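Guanylate kinase (Coxiella burnetii, PDB 3TR0) catalyses the ATP-dependent phosphorylation of GMP to GDP, a step in the recycling of guanine nucleotides. Local coordinates at residues K35-H40 with V100-D105. Residues are numbered along the deposited sequence; the frame is centred on the assembly and turned at random.
Sequences KISISH and VLLEID. With 5GP (guanosine-5'-monophosphate), chain D.
Part of the guanine end of the GMP pocket lies where two neighbouring parallel strands of the P-loop kinase core part, and Ser-37 and Leu-101 mark the last direct bond before the split. Strand 34-36 is outermost in the central sheet and pairs with 99-103: Leu-101 N donates to Lys-35 O and Ser-37 N to Leu-101 O (3.0 Å, 167° at the hydrogen), so the N-H and C=O of Leu-101 bond to the residues on either side of Ile-36, the parallel-sheet pattern. On the face covered by helix 20-30, CG1 of Ile-36 meets CD1 of Leu-101 at 4.0 Å, the two side chains crossing obliquely. CG2 of Ile-36, anti to its backbone N, lies instead near Glu-103 OE1. Towards Trp-89 and Thr-85, CB of Ser-37 packs on CD2 of Leu-102 (3.6 Å) and, less closely, on Val-100 CG1.

Beyond Ser-37 the chains diverge, and water replaces direct pairing. Ser-37 O accepts from two waters: one accepts in turn from Glu-103 N, whereas the other donates to Glu-103 OE1 at 2.6 Å. This second bridge ties the carboxylate, which also lies beside Thr-21 of the predicted ATP site, to the departing chain at Ser-37. A third water donates to both Ser-39 OG and Glu-103 O, linking the two chains next to the nucleotide.

The base is read from both segments. Ser-39 OG donates to the guanine O6 at 2.6 Å, while the amino N2 donates to Asp-105 OD1, a nearly straight bond (168°). Asp-105 OD1 also accepts from Gly-108 N, capping helix 106-115, which should help fix the carboxylate for the base. Ile-104 covers one face of the base, its CG2 above guanine N1 at 3.3 Å.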
loop_
_atom_site.group_PDB
_atom_site.type_symbol
_atom_site.label_atom_id
_atom_site.label_comp_id
_atom_site.label_asym_id
_atom_site.label_seq_id
_atom_site.Cartn_x
_atom_site.Cartn_y
_atom_site.Cartn_z
ATOM N N LYS A 35 -8.799 0.740 15.460
ATOM C CA LYS A 35 -9.859 0.087 16.219
ATOM C C LYS A 35 -10.976 -0.406 15.313
ATOM O O LYS A 35 -11.206 0.145 14.235
ATOM C CB LYS A 35 -10.406 1.037 17.285
ATOM C CG LYS A 35 -9.314 1.648 18.152
ATOM C CD LYS A 35 -9.548 1.411 19.632
ATOM C CE LYS A 35 -10.407 2.504 20.242
ATOM N NZ LYS A 35 -10.446 2.407 21.728
ATOM N N ILE A 36 -11.666 -1.449 15.758
ATOM C CA ILE A 36 -12.759 -2.026 14.995
ATOM C C ILE A 36 -14.091 -1.419 15.398
ATOM O O ILE A 36 -14.445 -1.406 16.577
ATOM C CB ILE A 36 -12.854 -3.552 15.208
ATOM C CG1 ILE A 36 -11.518 -4.226 14.896
ATOM C CG2 ILE A 36 -13.957 -4.133 14.347
ATOM C CD1 ILE A 36 -11.462 -5.682 15.320
ATOM N N SER A 37 -14.832 -0.917 14.419
ATOM C CA SER A 37 -16.188 -0.445 14.680
ATOM C C SER A 37 -17.092 -1.619 15.030
ATOM O O SER A 37 -17.182 -2.588 14.274
ATOM C CB SER A 37 -16.745 0.301 13.469
ATOM O OG SER A 37 -18.103 0.652 13.663
ATOM N N ILE A 38 -17.751 -1.532 16.183
ATOM C CA ILE A 38 -18.739 -2.534 16.570
ATOM C C ILE A 38 -20.099 -2.105 16.042
ATOM O O ILE A 38 -20.627 -1.057 16.427
ATOM C CB ILE A 38 -18.808 -2.710 18.097
ATOM C CG1 ILE A 38 -17.452 -3.173 18.636
ATOM C CG2 ILE A 38 -19.904 -3.695 18.467
ATOM C CD1 ILE A 38 -16.862 -4.336 17.863
ATOM N N SER A 39 -20.654 -2.914 15.148
ATOM C CA SER A 39 -21.900 -2.584 14.465
ATOM C C SER A 39 -23.139 -2.826 15.314
ATOM O O SER A 39 -23.115 -3.601 16.271
ATOM C CB SER A 39 -22.028 -3.403 13.174
ATOM O OG SER A 39 -20.965 -3.104 12.276
ATOM N N HIS A 40 -24.223 -2.152 14.945
ATOM C CA HIS A 40 -25.548 -2.474 15.454
ATOM C C HIS A 40 -26.201 -3.443 14.476
ATOM O O HIS A 40 -25.990 -3.348 13.266
ATOM C CB HIS A 40 -26.395 -1.206 15.584
ATOM C CG HIS A 40 -26.021 -0.337 16.745
ATOM N ND1 HIS A 40 -24.933 0.511 16.723
ATOM C CD2 HIS A 40 -26.600 -0.169 17.958
ATOM C CE1 HIS A 40 -24.854 1.154 17.874
ATOM N NE2 HIS A 40 -25.856 0.761 18.642
ATOM N N VAL A 100 -9.896 3.355 11.544
ATOM C CA VAL A 100 -11.048 2.552 11.921
ATOM C C VAL A 100 -11.260 1.437 10.919
ATOM O O VAL A 100 -11.238 1.665 9.712
ATOM C CB VAL A 100 -12.327 3.390 11.996
ATOM C CG1 VAL A 100 -13.543 2.484 12.212
ATOM C CG2 VAL A 100 -12.219 4.425 13.119
ATOM N N LEU A 101 -11.458 0.231 11.435
ATOM C CA LEU A 101 -11.780 -0.917 10.603
ATOM C C LEU A 101 -13.284 -1.101 10.541
ATOM O O LEU A 101 -13.953 -1.138 11.575
ATOM C CB LEU A 101 -11.128 -2.173 11.169
ATOM C CG LEU A 101 -9.619 -2.243 10.949
ATOM C CD1 LEU A 101 -8.962 -3.140 11.975
ATOM C CD2 LEU A 101 -9.333 -2.726 9.541
ATOM N N LEU A 102 -13.814 -1.204 9.328
ATOM C CA LEU A 102 -15.242 -1.440 9.143
ATOM C C LEU A 102 -15.460 -2.807 8.505
ATOM O O LEU A 102 -15.139 -3.016 7.335
ATOM C CB LEU A 102 -15.861 -0.347 8.269
ATOM C CG LEU A 102 -15.739 1.102 8.767
ATOM C CD1 LEU A 102 -16.229 2.081 7.708
ATOM C CD2 LEU A 102 -16.504 1.280 10.055
ATOM N N GLU A 103 -15.991 -3.743 9.285
ATOM C CA GLU A 103 -16.325 -5.058 8.756
ATOM C C GLU A 103 -17.752 -4.994 8.256
ATOM O O GLU A 103 -18.689 -5.243 9.015
ATOM C CB GLU A 103 -16.219 -6.118 9.847
ATOM C CG GLU A 103 -14.846 -6.270 10.456
ATOM C CD GLU A 103 -14.831 -7.295 11.576
ATOM O OE1 GLU A 103 -15.458 -7.038 12.625
ATOM O OE2 GLU A 103 -14.205 -8.360 11.402
ATOM N N ILE A 104 -17.919 -4.631 6.990
ATOM C CA ILE A 104 -19.241 -4.392 6.431
ATOM C C ILE A 104 -19.371 -5.052 5.066
ATOM O O ILE A 104 -18.368 -5.422 4.463
ATOM C CB ILE A 104 -19.533 -2.886 6.307
ATOM C CG1 ILE A 104 -18.476 -2.204 5.438
ATOM C CG2 ILE A 104 -19.570 -2.232 7.688
ATOM C CD1 ILE A 104 -18.681 -0.707 5.281
ATOM N N ASP A 105 -20.602 -5.208 4.582
ATOM C CA ASP A 105 -20.823 -5.898 3.315
ATOM C C ASP A 105 -20.602 -4.959 2.140
ATOM O O ASP A 105 -20.221 -3.801 2.327
ATOM C CB ASP A 105 -22.221 -6.530 3.246
ATOM C CG ASP A 105 -23.299 -5.541 2.844
ATOM O OD1 ASP A 105 -23.204 -4.365 3.230
ATOM O OD2 ASP A 105 -24.251 -5.945 2.139
HETATM P P 5GP D . -23.265 -11.981 10.647
HETATM O O1P 5GP D . -22.490 -11.719 11.916
HETATM O O2P 5GP D . -24.768 -11.990 10.721
HETATM O O3P 5GP D . -22.765 -13.272 10.040
HETATM O "O5'" 5GP D . -22.793 -10.959 9.524
HETATM C "C5'" 5GP D . -23.521 -10.813 8.317
HETATM C "C4'" 5GP D . -22.816 -9.885 7.364
HETATM O "O4'" 5GP D . -23.329 -8.548 7.525
HETATM C "C3'" 5GP D . -21.322 -9.725 7.588
HETATM O "O3'" 5GP D . -20.563 -10.782 7.028
HETATM C "C2'" 5GP D . -21.021 -8.366 6.965
HETATM O "O2'" 5GP D . -20.803 -8.500 5.568
HETATM C "C1'" 5GP D . -22.340 -7.613 7.171
HETATM N N9 5GP D . -22.251 -6.596 8.233
HETATM C C8 5GP D . -21.969 -6.743 9.534
HETATM N N7 5GP D . -22.024 -5.523 10.126
HETATM C C5 5GP D . -22.344 -4.617 9.171
HETATM C C6 5GP D . -22.541 -3.241 9.151
HETATM O O6 5GP D . -22.420 -2.554 10.194
HETATM N N1 5GP D . -22.863 -2.647 7.995
HETATM C C2 5GP D . -22.995 -3.347 6.859
HETATM N N2 5GP D . -23.320 -2.733 5.697
HETATM N N3 5GP D . -22.808 -4.678 6.848
HETATM C C4 5GP D . -22.490 -5.317 7.993
HETATM O O HOH W 1 -17.453 -2.831 11.571
HETATM O O HOH W 2 -17.210 -5.458 13.787
HETATM O O HOH W 3 -19.377 -5.374 11.851
#